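PDB 3F8M: HTH-type transcriptional repressor PhnF, which represses the phnDCE operon for phosphate uptake when the cell has phosphate available, acting as a DNA-binding transcription factor. Local coordinates for residues T147-T160 with S166-F178. Numbering follows the deposited sequence. Where two conformers were deposited one is given.
Sequences TKLPAQRYPGLRET and SLYAEIRSRGIAF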
ATOM      1  N   THR A 147     -10.175   7.427 -14.150  1.00 13.72           N
ATOM      2  CA  THR A 147     -10.343   8.686 -13.446  1.00 13.55           C
ATOM      3  C   THR A 147     -11.727   9.207 -13.824  1.00 13.19           C
ATOM      4  O   THR A 147     -12.021   9.291 -14.997  1.00 14.68           O
ATOM      5  CB  THR A 147      -9.301   9.717 -13.859  1.00 14.37           C
ATOM      6  OG1 THR A 147      -7.978   9.208 -13.558  1.00 16.34           O
ATOM      7  CG2 THR A 147      -9.485  11.063 -13.085  1.00 15.31           C
ATOM      8  N   LYS A 148     -12.559   9.461 -12.825  1.00 14.46           N
ATOM      9  CA  LYS A 148     -13.900  10.066 -13.052  1.00 14.84           C
ATOM     10  C   LYS A 148     -13.808  11.527 -12.663  1.00 15.01           C
ATOM     11  O   LYS A 148     -13.428  11.851 -11.556  1.00 16.81           O
ATOM     12  CB  LYS A 148     -14.954   9.376 -12.199  1.00 14.82           C
ATOM     13  CG  LYS A 148     -15.230   7.988 -12.723  1.00 17.04           C
ATOM     14  CD  LYS A 148     -16.123   7.230 -11.791  1.00 18.27           C
ATOM     15  CE  LYS A 148     -16.218   5.781 -12.289  1.00 22.52           C
ATOM     16  NZ  LYS A 148     -17.268   5.049 -11.512  1.00 26.27           N
ATOM     17  N   LEU A 149     -14.194  12.412 -13.571  1.00 15.30           N
ATOM     18  CA  LEU A 149     -14.044  13.836 -13.363  1.00 15.19           C
ATOM     19  C   LEU A 149     -15.434  14.467 -13.472  1.00 15.68           C
ATOM     20  O   LEU A 149     -16.218  14.037 -14.306  1.00 15.75           O
ATOM     21  CB  LEU A 149     -13.191  14.428 -14.497  1.00 14.84           C
ATOM     22  CG  LEU A 149     -11.746  13.910 -14.668  1.00 13.38           C
ATOM     23  CD1 LEU A 149     -11.142  14.335 -16.009  1.00 20.93           C
ATOM     24  CD2 LEU A 149     -10.937  14.492 -13.468  1.00 15.79           C
ATOM     25  N   PRO A 150     -15.714  15.483 -12.641  1.00 17.26           N
ATOM     26  CA  PRO A 150     -16.931  16.284 -12.871  1.00 17.68           C
ATOM     27  C   PRO A 150     -16.746  17.083 -14.175  1.00 18.07           C
ATOM     28  O   PRO A 150     -15.868  17.952 -14.234  1.00 19.34           O
ATOM     29  CB  PRO A 150     -16.999  17.181 -11.618  1.00 17.37           C
ATOM     30  CG  PRO A 150     -15.542  17.324 -11.149  1.00 18.83           C
ATOM     31  CD  PRO A 150     -14.961  15.922 -11.460  1.00 16.07           C
ATOM     32  N   ALA A 151     -17.473  16.697 -15.225  1.00 19.37           N
ATOM     33  CA  ALA A 151     -17.240  17.176 -16.608  1.00 19.75           C
ATOM     34  C   ALA A 151     -17.343  18.673 -16.708  1.00 22.01           C
ATOM     35  O   ALA A 151     -16.629  19.294 -17.513  1.00 21.17           O
ATOM     36  CB  ALA A 151     -18.236  16.573 -17.565  1.00 20.52           C
ATOM     37  N   GLN A 152     -18.230  19.249 -15.890  1.00 22.54           N
ATOM     38  CA  GLN A 152     -18.466  20.711 -15.867  0.70 23.78           C
ATOM     39  C   GLN A 152     -17.228  21.499 -15.508  1.00 23.58           C
ATOM     40  O   GLN A 152     -17.029  22.632 -15.948  1.00 23.35           O
ATOM     41  CB  GLN A 152     -19.643  21.054 -14.940  0.70 24.38           C
ATOM     42  CG  GLN A 152     -20.940  20.560 -15.560  0.70 27.75           C
ATOM     43  CD  GLN A 152     -22.179  21.300 -15.128  0.70 31.48           C
ATOM     44  OE1 GLN A 152     -22.412  21.544 -13.931  0.70 33.17           O
ATOM     45  NE2 GLN A 152     -23.017  21.634 -16.108  0.70 32.73           N
ATOM     46  N   ARG A 153     -16.378  20.903 -14.675  1.00 22.11           N
ATOM     47  CA  ARG A 153     -15.138  21.572 -14.259  1.00 21.73           C
ATOM     48  C   ARG A 153     -14.067  21.664 -15.346  1.00 21.20           C
ATOM     49  O   ARG A 153     -13.126  22.438 -15.201  1.00 20.56           O
ATOM     50  CB  ARG A 153     -14.496  20.919 -13.032  1.00 22.05           C
ATOM     51  CG  ARG A 153     -15.296  21.001 -11.696  1.00 21.66           C
ATOM     52  CD  ARG A 153     -14.341  20.822 -10.517  1.00 23.35           C
ATOM     53  NE  ARG A 153     -13.408  21.940 -10.420  1.00 23.15           N
ATOM     54  CZ  ARG A 153     -12.529  22.130  -9.448  1.00 24.25           C
ATOM     55  NH1 ARG A 153     -12.421  21.266  -8.439  1.00 25.80           N
ATOM     56  NH2 ARG A 153     -11.745  23.203  -9.480  1.00 25.49           N
ATOM     57  N   TYR A 154     -14.184  20.876 -16.408  1.00 19.65           N
ATOM     58  CA  TYR A 154     -13.075  20.767 -17.387  1.00 20.63           C
ATOM     59  C   TYR A 154     -13.494  20.894 -18.840  1.00 20.21           C
ATOM     60  O   TYR A 154     -13.263  19.996 -19.635  1.00 18.76           O
ATOM     61  CB  TYR A 154     -12.277  19.442 -17.181  1.00 19.42           C
ATOM     62  CG  TYR A 154     -11.891  19.216 -15.744  1.00 20.59           C
ATOM     63  CD1 TYR A 154     -10.869  19.955 -15.151  1.00 20.52           C
ATOM     64  CD2 TYR A 154     -12.549  18.246 -14.975  1.00 17.16           C
ATOM     65  CE1 TYR A 154     -10.515  19.742 -13.813  1.00 21.81           C
ATOM     66  CE2 TYR A 154     -12.199  18.024 -13.643  1.00 20.60           C
ATOM     67  CZ  TYR A 154     -11.192  18.795 -13.064  1.00 20.53           C
ATOM     68  OH  TYR A 154     -10.838  18.568 -11.754  1.00 20.69           O
ATOM     69  N   PRO A 155     -14.102  22.042 -19.233  1.00 21.05           N
ATOM     70  CA  PRO A 155     -14.453  22.108 -20.646  1.00 20.17           C
ATOM     71  C   PRO A 155     -13.210  22.031 -21.540  1.00 21.11           C
ATOM     72  O   PRO A 155     -12.110  22.513 -21.189  1.00 20.79           O
ATOM     73  CB  PRO A 155     -15.181  23.488 -20.794  1.00 21.28           C
ATOM     74  CG  PRO A 155     -14.678  24.288 -19.663  1.00 21.16           C
ATOM     75  CD  PRO A 155     -14.422  23.280 -18.510  1.00 22.36           C
ATOM     76  N   GLY A 156     -13.390  21.383 -22.671  1.00 20.75           N
ATOM     77  CA  GLY A 156     -12.375  21.263 -23.691  1.00 21.68           C
ATOM     78  C   GLY A 156     -11.322  20.208 -23.344  1.00 22.88           C
ATOM     79  O   GLY A 156     -10.401  19.984 -24.124  1.00 23.27           O
ATOM     80  N   LEU A 157     -11.451  19.548 -22.191  1.00 23.03           N
ATOM     81  CA  LEU A 157     -10.374  18.640 -21.754  1.00 24.51           C
ATOM     82  C   LEU A 157      -9.920  17.689 -22.833  1.00 26.42           C
ATOM     83  O   LEU A 157      -8.728  17.535 -23.047  1.00 27.74           O
ATOM     84  CB  LEU A 157     -10.739  17.841 -20.496  1.00 23.81           C
ATOM     85  CG  LEU A 157      -9.522  17.057 -19.977  1.00 21.13           C
ATOM     86  CD1 LEU A 157      -8.448  18.035 -19.500  1.00 21.52           C
ATOM     87  CD2 LEU A 157      -9.967  16.130 -18.854  1.00 23.58           C
ATOM     88  N   ARG A 158     -10.842  17.028 -23.508  1.00 28.04           N
ATOM     89  CA  ARG A 158     -10.421  16.174 -24.639  1.00 31.88           C
ATOM     90  C   ARG A 158      -9.637  16.885 -25.744  1.00 33.05           C
ATOM     91  O   ARG A 158      -8.799  16.259 -26.410  1.00 33.71           O
ATOM     92  CB  ARG A 158     -11.592  15.417 -25.212  1.00 31.48           C
ATOM     93  CG  ARG A 158     -11.941  14.271 -24.314  1.00 34.33           C
ATOM     94  CD  ARG A 158     -13.140  13.553 -24.782  1.00 36.13           C
ATOM     95  NE  ARG A 158     -14.312  14.124 -24.135  1.00 38.06           N
ATOM     96  CZ  ARG A 158     -15.515  13.561 -24.112  1.00 37.61           C
ATOM     97  NH1 ARG A 158     -15.731  12.384 -24.706  1.00 36.25           N
ATOM     98  NH2 ARG A 158     -16.504  14.192 -23.491  1.00 39.30           N
ATOM     99  N   GLU A 159      -9.889  18.184 -25.911  1.00 33.73           N
ATOM    100  CA  GLU A 159      -9.193  19.034 -26.889  0.50 33.61           C
ATOM    101  C   GLU A 159      -7.823  19.483 -26.402  1.00 33.72           C
ATOM    102  O   GLU A 159      -6.843  19.409 -27.123  1.00 35.35           O
ATOM    103  CB  GLU A 159      -9.995  20.318 -27.172  0.50 33.44           C
ATOM    104  CG  GLU A 159     -11.290  20.156 -27.935  0.50 32.30           C
ATOM    105  CD  GLU A 159     -11.928  21.498 -28.275  0.50 30.24           C
ATOM    106  OE1 GLU A 159     -12.999  21.802 -27.686  0.50 30.89           O
ATOM    107  OE2 GLU A 159     -11.350  22.252 -29.101  0.50 25.53           O
ATOM    108  N   THR A 160      -7.754  19.996 -25.173  1.00 33.06           N
ATOM    109  CA  THR A 160      -6.521  20.541 -24.665  1.00 31.66           C
ATOM    110  C   THR A 160      -5.553  19.467 -24.135  1.00 31.78           C
ATOM    111  O   THR A 160      -4.342  19.737 -24.017  1.00 32.21           O
ATOM    112  CB  THR A 160      -6.754  21.547 -23.549  1.00 32.87           C
ATOM    113  OG1 THR A 160      -7.079  20.862 -22.321  1.00 30.56           O
ATOM    114  CG2 THR A 160      -7.852  22.570 -23.932  1.00 32.27           C
ATOM    115  N   SER A 166       0.695  13.803 -18.148  1.00 20.93           N
ATOM    116  CA  SER A 166       0.146  13.822 -16.783  1.00 21.24           C
ATOM    117  C   SER A 166      -1.168  14.625 -16.752  1.00 21.32           C
ATOM    118  O   SER A 166      -1.198  15.806 -17.110  1.00 20.47           O
ATOM    119  CB  SER A 166       1.168  14.421 -15.804  1.00 21.27           C
ATOM    120  OG  SER A 166       0.520  14.871 -14.636  1.00 21.88           O
ATOM    121  N   LEU A 167      -2.255  13.985 -16.306  1.00 20.40           N
ATOM    122  CA  LEU A 167      -3.514  14.708 -16.107  1.00 18.70           C
ATOM    123  C   LEU A 167      -3.357  15.738 -14.970  1.00 19.24           C
ATOM    124  O   LEU A 167      -3.963  16.841 -15.010  1.00 18.88           O
ATOM    125  CB  LEU A 167      -4.650  13.721 -15.761  1.00 18.50           C
ATOM    126  CG  LEU A 167      -6.049  14.298 -15.580  1.00 18.85           C
ATOM    127  CD1 LEU A 167      -6.554  15.064 -16.843  1.00 20.29           C
ATOM    128  CD2 LEU A 167      -7.015  13.185 -15.192  1.00 18.32           C
ATOM    129  N   TYR A 168      -2.533  15.420 -13.965  1.00 18.46           N
ATOM    130  CA  TYR A 168      -2.387  16.374 -12.861  1.00 20.17           C
ATOM    131  C   TYR A 168      -1.760  17.690 -13.349  1.00 19.41           C
ATOM    132  O   TYR A 168      -2.156  18.791 -12.926  1.00 18.99           O
ATOM    133  CB  TYR A 168      -1.537  15.752 -11.751  1.00 19.13           C
ATOM    134  CG  TYR A 168      -2.289  14.772 -10.859  1.00 22.27           C
ATOM    135  CD1 TYR A 168      -3.459  14.143 -11.286  1.00 21.31           C
ATOM    136  CD2 TYR A 168      -1.795  14.439  -9.594  1.00 25.11           C
ATOM    137  CE1 TYR A 168      -4.144  13.251 -10.470  1.00 23.03           C
ATOM    138  CE2 TYR A 168      -2.458  13.518  -8.786  1.00 27.43           C
ATOM    139  CZ  TYR A 168      -3.637  12.945  -9.221  1.00 26.57           C
ATOM    140  OH  TYR A 168      -4.300  12.068  -8.389  1.00 27.73           O
ATOM    141  N   ALA A 169      -0.818  17.587 -14.275  1.00 19.82           N
ATOM    142  CA  ALA A 169      -0.180  18.801 -14.838  1.00 20.63           C
ATOM    143  C   ALA A 169      -1.204  19.613 -15.634  1.00 21.55           C
ATOM    144  O   ALA A 169      -1.255  20.848 -15.547  1.00 20.60           O
ATOM    145  CB  ALA A 169       1.033  18.423 -15.715  1.00 21.92           C
ATOM    146  N   GLU A 170      -2.055  18.908 -16.371  1.00 20.43           N
ATOM    147  CA  GLU A 170      -3.111  19.579 -17.123  1.00 20.94           C
ATOM    148  C   GLU A 170      -4.096  20.275 -16.210  1.00 20.30           C
ATOM    149  O   GLU A 170      -4.536  21.393 -16.491  1.00 20.15           O
ATOM    150  CB  GLU A 170      -3.835  18.593 -18.054  1.00 20.32           C
ATOM    151  CG  GLU A 170      -5.127  19.179 -18.687  1.00 21.26           C
ATOM    152  CD  GLU A 170      -4.830  20.199 -19.781  1.00 25.10           C
ATOM    153  OE1 GLU A 170      -3.702  20.166 -20.297  1.00 24.90           O
ATOM    154  OE2 GLU A 170      -5.724  20.992 -20.139  1.00 24.69           O
ATOM    155  N   ILE A 171      -4.475  19.604 -15.134  1.00 19.09           N
ATOM    156  CA  ILE A 171      -5.383  20.211 -14.172  1.00 19.34           C
ATOM    157  C   ILE A 171      -4.727  21.421 -13.479  1.00 19.57           C
ATOM    158  O   ILE A 171      -5.360  22.487 -13.334  1.00 20.03           O
ATOM    159  CB  ILE A 171      -6.004  19.153 -13.201  1.00 18.83           C
ATOM    160  CG1 ILE A 171      -6.978  18.259 -13.961  1.00 18.95           C
ATOM    161  CG2 ILE A 171      -6.701  19.860 -11.962  1.00 20.24           C
ATOM    162  CD1 ILE A 171      -7.529  16.997 -13.217  1.00 19.85           C
ATOM    163  N   ARG A 172      -3.456  21.295 -13.091  1.00 19.71           N
ATOM    164  CA  ARG A 172      -2.737  22.431 -12.507  1.00 21.69           C
ATOM    165  C   ARG A 172      -2.683  23.638 -13.469  1.00 21.85           C
ATOM    166  O   ARG A 172      -2.903  24.785 -13.026  1.00 22.40           O
ATOM    167  CB  ARG A 172      -1.329  22.032 -12.093  1.00 22.08           C
ATOM    168  CG  ARG A 172      -1.325  21.171 -10.862  1.00 24.24           C
ATOM    169  CD  ARG A 172       0.105  20.802 -10.471  1.00 25.98           C
ATOM    170  NE  ARG A 172       0.050  19.925  -9.304  1.00 32.13           N
ATOM    171  CZ  ARG A 172       0.391  18.639  -9.279  1.00 30.95           C
ATOM    172  NH1 ARG A 172       0.850  18.036 -10.357  1.00 28.60           N
ATOM    173  NH2 ARG A 172       0.265  17.960  -8.136  1.00 31.63           N
ATOM    174  N   SER A 173      -2.466  23.352 -14.757  1.00 21.92           N
ATOM    175  CA  SER A 173      -2.375  24.379 -15.831  1.00 22.22           C
ATOM    176  C   SER A 173      -3.697  25.121 -16.006  1.00 21.95           C
ATOM    177  O   SER A 173      -3.711  26.225 -16.536  1.00 21.15           O
ATOM    178  CB  SER A 173      -1.883  23.769 -17.168  1.00 22.07           C
ATOM    179  OG  SER A 173      -2.909  23.103 -17.885  1.00 24.30           O
ATOM    180  N   ARG A 174      -4.788  24.540 -15.498  1.00 21.11           N
ATOM    181  CA  ARG A 174      -6.102  25.197 -15.516  1.00 21.51           C
ATOM    182  C   ARG A 174      -6.403  26.015 -14.221  1.00 22.19           C
ATOM    183  O   ARG A 174      -7.521  26.482 -14.018  1.00 22.53           O
ATOM    184  CB  ARG A 174      -7.209  24.189 -15.854  1.00 20.82           C
ATOM    185  CG  ARG A 174      -7.076  23.575 -17.293  1.00 20.54           C
ATOM    186  CD  ARG A 174      -7.852  22.233 -17.463  1.00 20.40           C
ATOM    187  NE  ARG A 174      -8.056  21.887 -18.868  1.00 20.71           N
ATOM    188  CZ  ARG A 174      -9.205  22.065 -19.530  1.00 22.13           C
ATOM    189  NH1 ARG A 174     -10.260  22.568 -18.916  1.00 22.24           N
ATOM    190  NH2 ARG A 174      -9.297  21.723 -20.804  1.00 23.14           N
ATOM    191  N   GLY A 175      -5.388  26.171 -13.374  1.00 23.17           N
ATOM    192  CA  GLY A 175      -5.475  26.974 -12.138  1.00 24.05           C
ATOM    193  C   GLY A 175      -6.047  26.226 -10.948  1.00 25.08           C
ATOM    194  O   GLY A 175      -6.552  26.830  -9.994  1.00 25.53           O
ATOM    195  N   ILE A 176      -5.991  24.899 -11.004  1.00 24.89           N
ATOM    196  CA  ILE A 176      -6.592  24.048  -9.964  1.00 26.14           C
ATOM    197  C   ILE A 176      -5.452  23.350  -9.261  1.00 26.29           C
ATOM    198  O   ILE A 176      -4.692  22.594  -9.882  1.00 26.93           O
ATOM    199  CB  ILE A 176      -7.593  23.030 -10.581  1.00 26.01           C
ATOM    200  CG1 ILE A 176      -8.722  23.778 -11.303  1.00 26.52           C
ATOM    201  CG2 ILE A 176      -8.127  22.033  -9.520  1.00 25.49           C
ATOM    202  CD1 ILE A 176      -9.588  22.900 -12.233  1.00 24.86           C
ATOM    203  N   ALA A 177      -5.315  23.602  -7.971  1.00 26.60           N
ATOM    204  CA  ALA A 177      -4.153  23.089  -7.239  1.00 26.59           C
ATOM    205  C   ALA A 177      -4.554  21.835  -6.475  1.00 27.39           C
ATOM    206  O   ALA A 177      -5.651  21.792  -5.908  1.00 27.05           O
ATOM    207  CB  ALA A 177      -3.634  24.120  -6.263  1.00 27.53           C
ATOM    208  N   PHE A 178      -3.657  20.852  -6.445  1.00 27.21           N
ATOM    209  CA  PHE A 178      -3.907  19.613  -5.708  1.00 27.97           C
ATOM    210  C   PHE A 178      -3.483  19.892  -4.295  1.00 28.83           C
ATOM    211  O   PHE A 178      -2.293  19.976  -4.015  1.00 29.37           O
ATOM    212  CB  PHE A 178      -3.146  18.421  -6.324  1.00 27.59           C
ATOM    213  CG  PHE A 178      -3.782  17.893  -7.595  1.00 26.88           C
ATOM    214  CD1 PHE A 178      -4.622  16.776  -7.563  1.00 27.08           C
ATOM    215  CD2 PHE A 178      -3.535  18.505  -8.825  1.00 27.53           C
ATOM    216  CE1 PHE A 178      -5.228  16.297  -8.741  1.00 25.29           C
ATOM    217  CE2 PHE A 178      -4.116  18.028 -10.011  1.00 26.81           C
ATOM    218  CZ  PHE A 178      -4.975  16.911  -9.970  1.00 24.39           C
TER
HETATM  219  O   HOH W   1     -11.009  23.597 -16.334  1.00 21.59           O
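Arg174 reaches across to the type II turn Tyr154-Leu157 and grips Pro155 O end-on: NH1 and NH2 of Arg174 each lie 2.9 Å from that oxygen, both approaching from one face of the carbonyl plane. Arg174 NH2 also donates to Thr160 OG1 (2.8 Å) in a nearly straight bond (170°), and Thr160 OG1 in turn donates to Glu170 OE2 at 2.6 Å, meeting it from above the carboxylate plane. A bend at chi2 (74°) turns the Glu170 carboxylate back so that OE2 takes Arg174 NE on its anti lone pair, a salt bridge within the segment. Guanidinium, hydroxyl and carboxylate thus fix one another on the more open side, where Thr160 is exposed and a water links Arg174 NH1 to Arg153 O. Leu157 CD1 covers one guanidinium face and leads into the buried, closely packed apolar side. Here Leu157 CD2 meets Leu167 CD1 (4.1 Å), Leu149 CD2 faces Ile171 CD1, and Tyr154 CE1 touches Ile176 CD1 (3.7 Å) and Ile171 CG1 (3.8 Å). Tyr154 OH bonds Ile221 O on strand 220-229; Arg153 NH2, salt-bridged to Asp215, lies against Ile176 CD1 (3.5 Å). The arrangement packs helix 167-173 and the following turn on the end of strand 140-150 and its succeeding turn and short helix, in the UTRA domain of a HutC-type GntR regulator.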